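Local coordinates for protein trichothecene 3-O-acetyltransferase (Gibberella zeae, PDB 2RKV) that transfers an acetyl group from acetyl-coenzyme A to the C3 hydroxyl of trichothecene mycotoxins such as T-2 toxin and deoxynivalenol, at residues A[165-176]-A[383-391]. Sequence-based numbering, arbitrary orientation. Where two conformers were deposited one is given.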
loop_
_atom_site.group_PDB
_atom_site.type_symbol
_atom_site.label_atom_id
_atom_site.label_comp_id
_atom_site.label_asym_id
_atom_site.label_seq_id
_atom_site.Cartn_x
_atom_site.Cartn_y
_atom_site.Cartn_z
ATOM N N ASP A 165 2.660 8.416 3.299
ATOM C CA ASP A 165 4.051 8.854 3.199
ATOM C C ASP A 165 4.138 10.370 3.448
ATOM O O ASP A 165 5.034 10.836 4.163
ATOM C CB ASP A 165 4.611 8.504 1.810
ATOM C CG ASP A 165 6.087 8.865 1.652
ATOM O OD1 ASP A 165 6.860 8.706 2.619
ATOM O OD2 ASP A 165 6.489 9.269 0.538
ATOM N N ALA A 166 3.209 11.135 2.867
ATOM C CA ALA A 166 3.204 12.594 3.043
ATOM C C ALA A 166 3.056 12.966 4.522
ATOM O O ALA A 166 3.780 13.830 5.018
ATOM C CB ALA A 166 2.100 13.224 2.209
ATOM N N VAL A 167 2.161 12.265 5.218
ATOM C CA VAL A 167 1.927 12.470 6.657
ATOM C C VAL A 167 3.185 12.116 7.466
ATOM O O VAL A 167 3.634 12.897 8.335
ATOM C CB VAL A 167 0.687 11.658 7.127
ATOM C CG1 VAL A 167 0.547 11.663 8.658
ATOM C CG2 VAL A 167 -0.591 12.245 6.490
ATOM N N ILE A 168 3.765 10.955 7.165
ATOM C CA ILE A 168 4.963 10.473 7.869
ATOM C C ILE A 168 6.161 11.418 7.659
ATOM O O ILE A 168 6.892 11.724 8.603
ATOM C CB ILE A 168 5.309 9.012 7.492
ATOM C CG1 ILE A 168 4.141 8.088 7.862
ATOM C CG2 ILE A 168 6.605 8.562 8.186
ATOM C CD1 ILE A 168 4.283 6.656 7.356
ATOM N N ARG A 169 6.323 11.892 6.424
ATOM C CA ARG A 169 7.368 12.851 6.078
ATOM C C ARG A 169 7.282 14.100 6.961
ATOM O O ARG A 169 8.296 14.574 7.483
ATOM C CB ARG A 169 7.251 13.224 4.596
ATOM C CG ARG A 169 8.224 14.280 4.094
ATOM C CD ARG A 169 8.411 14.161 2.579
ATOM N NE ARG A 169 7.163 14.325 1.830
ATOM C CZ ARG A 169 6.523 13.348 1.182
ATOM N NH1 ARG A 169 5.404 13.619 0.520
ATOM N NH2 ARG A 169 6.993 12.106 1.181
ATOM N N LEU A 170 6.072 14.634 7.116
ATOM C CA LEU A 170 5.876 15.821 7.953
ATOM C C LEU A 170 6.054 15.487 9.429
ATOM O O LEU A 170 6.554 16.309 10.209
ATOM C CB LEU A 170 4.509 16.459 7.708
ATOM C CG LEU A 170 4.302 17.105 6.327
ATOM C CD1 LEU A 170 3.052 17.977 6.350
ATOM C CD2 LEU A 170 5.524 17.948 5.913
ATOM N N LEU A 171 5.660 14.278 9.826
ATOM C CA LEU A 171 5.927 13.863 11.199
ATOM C C LEU A 171 7.443 13.878 11.448
ATOM O O LEU A 171 7.893 14.333 12.507
ATOM C CB LEU A 171 5.325 12.491 11.506
ATOM C CG LEU A 171 5.729 11.848 12.843
ATOM C CD1 LEU A 171 5.385 12.757 14.040
ATOM C CD2 LEU A 171 5.079 10.471 12.985
ATOM N N SER A 172 8.236 13.412 10.476
ATOM C CA SER A 172 9.692 13.446 10.647
ATOM C C SER A 172 10.197 14.881 10.842
ATOM O O SER A 172 10.994 15.145 11.746
ATOM C CB SER A 172 10.424 12.763 9.488
ATOM O OG SER A 172 11.807 12.630 9.800
ATOM N N LYS A 173 9.701 15.805 10.019
ATOM C CA LYS A 173 10.027 17.231 10.173
ATOM C C LYS A 173 9.674 17.707 11.576
ATOM O O LYS A 173 10.468 18.368 12.242
ATOM C CB LYS A 173 9.261 18.086 9.163
ATOM C CG LYS A 173 9.782 17.992 7.735
ATOM C CD LYS A 173 9.286 19.189 6.924
ATOM C CE LYS A 173 9.877 19.199 5.517
ATOM N NZ LYS A 173 9.552 20.493 4.820
ATOM N N ALA A 174 8.468 17.367 12.016
ATOM C CA ALA A 174 7.980 17.822 13.321
ATOM C C ALA A 174 8.866 17.297 14.453
ATOM O O ALA A 174 9.164 18.028 15.396
ATOM C CB ALA A 174 6.540 17.408 13.522
ATOM N N CYS A 175 9.288 16.035 14.360
ATOM C CA CYS A 175 10.222 15.452 15.338
ATOM C C CYS A 175 11.544 16.225 15.408
ATOM O O CYS A 175 12.125 16.402 16.485
ATOM C CB CYS A 175 10.477 13.978 15.011
ATOM S SG CYS A 175 9.090 12.907 15.376
ATOM N N ARG A 176 12.011 16.685 14.250
ATOM C CA ARG A 176 13.241 17.465 14.167
ATOM C C ARG A 176 13.050 18.939 14.538
ATOM O O ARG A 176 14.024 19.674 14.690
ATOM C CB ARG A 176 13.818 17.373 12.749
ATOM C CG ARG A 176 14.281 15.977 12.341
ATOM C CD ARG A 176 14.887 15.969 10.925
ATOM N NE ARG A 176 15.975 16.941 10.806
ATOM C CZ ARG A 176 17.277 16.647 10.868
ATOM N NH1 ARG A 176 17.680 15.391 11.016
ATOM N NH2 ARG A 176 18.185 17.619 10.772
ATOM N N VAL A 383 7.743 5.785 -2.864
ATOM C CA VAL A 383 7.525 6.593 -1.653
ATOM C C VAL A 383 8.845 6.849 -0.924
ATOM O O VAL A 383 9.840 6.143 -1.145
ATOM C CB VAL A 383 6.399 6.048 -0.728
ATOM C CG1 VAL A 383 5.092 5.911 -1.510
ATOM C CG2 VAL A 383 6.782 4.745 -0.075
ATOM N N GLY A 384 8.847 7.864 -0.066
ATOM C CA GLY A 384 10.100 8.450 0.420
ATOM C C GLY A 384 10.627 7.984 1.765
ATOM O O GLY A 384 11.542 8.604 2.308
ATOM N N LEU A 385 10.078 6.879 2.275
ATOM C CA LEU A 385 10.302 6.427 3.658
ATOM C C LEU A 385 11.754 6.164 4.052
ATOM O O LEU A 385 12.116 6.330 5.222
ATOM C CB LEU A 385 9.429 5.206 3.967
ATOM C CG LEU A 385 7.932 5.505 4.055
ATOM C CD1 LEU A 385 7.121 4.222 3.903
ATOM C CD2 LEU A 385 7.590 6.227 5.366
ATOM N N TRP A 386 12.584 5.747 3.090
ATOM C CA TRP A 386 14.008 5.501 3.359
ATOM C C TRP A 386 14.798 6.756 3.772
ATOM O O TRP A 386 15.940 6.650 4.255
ATOM C CB TRP A 386 14.688 4.870 2.144
ATOM C CG TRP A 386 14.403 3.425 1.921
ATOM C CD1 TRP A 386 13.408 2.894 1.149
ATOM C CD2 TRP A 386 15.153 2.314 2.435
ATOM N NE1 TRP A 386 13.482 1.518 1.164
ATOM C CE2 TRP A 386 14.541 1.136 1.946
ATOM C CE3 TRP A 386 16.277 2.200 3.272
ATOM C CZ2 TRP A 386 15.021 -0.143 2.252
ATOM C CZ3 TRP A 386 16.758 0.927 3.574
ATOM C CH2 TRP A 386 16.127 -0.226 3.071
ATOM N N ASP A 387 14.198 7.931 3.589
ATOM C CA ASP A 387 14.916 9.177 3.842
ATOM C C ASP A 387 14.667 9.793 5.221
ATOM O O ASP A 387 15.321 10.778 5.581
ATOM C CB ASP A 387 14.593 10.207 2.760
ATOM C CG ASP A 387 15.676 11.252 2.616
ATOM O OD1 ASP A 387 16.870 10.882 2.609
ATOM O OD2 ASP A 387 15.324 12.442 2.511
ATOM N N TYR A 388 13.741 9.222 5.997
ATOM C CA TYR A 388 13.313 9.881 7.255
ATOM C C TYR A 388 14.059 9.364 8.483
ATOM O O TYR A 388 14.169 8.153 8.678
ATOM C CB TYR A 388 11.791 9.780 7.486
ATOM C CG TYR A 388 10.945 10.028 6.239
ATOM C CD1 TYR A 388 11.351 10.940 5.259
ATOM C CD2 TYR A 388 9.748 9.343 6.050
ATOM C CE1 TYR A 388 10.591 11.137 4.093
ATOM C CE2 TYR A 388 8.975 9.538 4.904
ATOM C CZ TYR A 388 9.400 10.441 3.937
ATOM O OH TYR A 388 8.648 10.630 2.799
ATOM N N ASP A 389 14.541 10.295 9.308
ATOM C CA ASP A 389 15.308 9.952 10.514
ATOM C C ASP A 389 14.572 10.340 11.799
ATOM O O ASP A 389 14.970 9.935 12.889
ATOM C CB ASP A 389 16.686 10.614 10.486
ATOM C CG ASP A 389 16.604 12.128 10.387
ATOM O OD1 ASP A 389 16.285 12.776 11.396
ATOM O OD2 ASP A 389 16.868 12.676 9.294
ATOM N N PHE A 390 13.526 11.152 11.665
ATOM C CA PHE A 390 12.713 11.580 12.819
ATOM C C PHE A 390 13.493 12.260 13.955
ATOM O O PHE A 390 13.044 12.254 15.102
ATOM C CB PHE A 390 11.878 10.410 13.372
ATOM C CG PHE A 390 10.963 9.794 12.353
ATOM C CD1 PHE A 390 11.399 8.717 11.581
ATOM C CD2 PHE A 390 9.685 10.307 12.149
ATOM C CE1 PHE A 390 10.558 8.149 10.611
ATOM C CE2 PHE A 390 8.834 9.755 11.194
ATOM C CZ PHE A 390 9.275 8.670 10.422
ATOM N N GLY A 391 14.652 12.841 13.641
ATOM C CA GLY A 391 15.480 13.497 14.665
ATOM C C GLY A 391 15.936 12.552 15.771
ATOM O O GLY A 391 16.309 12.997 16.870
#
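The first three residues of the DFGWG-like motif of the BAHD acyltransferases, Asp389, Phe390 and Gly391, pack with the loop before them against helix 161-176, which directly follows the HXXXD motif starting at His156. Asp389 OD1 takes Arg176 NH1 on its syn side in a 3.0 Å salt bridge and the Gly391 N on its anti side at 2.8 Å, closing an Asx turn. Arg176 bends at chi3 to bring NH1 there, while its NE pairs with Asp178. With its OG anti to the backbone N (chi1 -171°), Ser172 accepts the Phe390 N at 2.9 Å and lays CB over one face of the Phe390 ring, a CH-pi contact. Ile168 CG2 meets the edge of that ring at CZ, 3.5 Å away. Nearer the start of the helix segment, the Tyr388 hydroxyl donates to Asp165 OD1 at 2.6 Å. Arg169 CA lies over one face of the Tyr388 ring. The other carboxylate oxygen, Asp165 OD2, receives the Gly384 N at 2.8 Å in a nearly straight bond (165°), so this one acid joins both ends of the 384-388 turn to the helix. Phe390 also touches Leu25 and Tyr27 of strand 20-28 and Leu150 of strand 147-155, Leu385 rests on Ile23, and Leu171 meets helix 35-52.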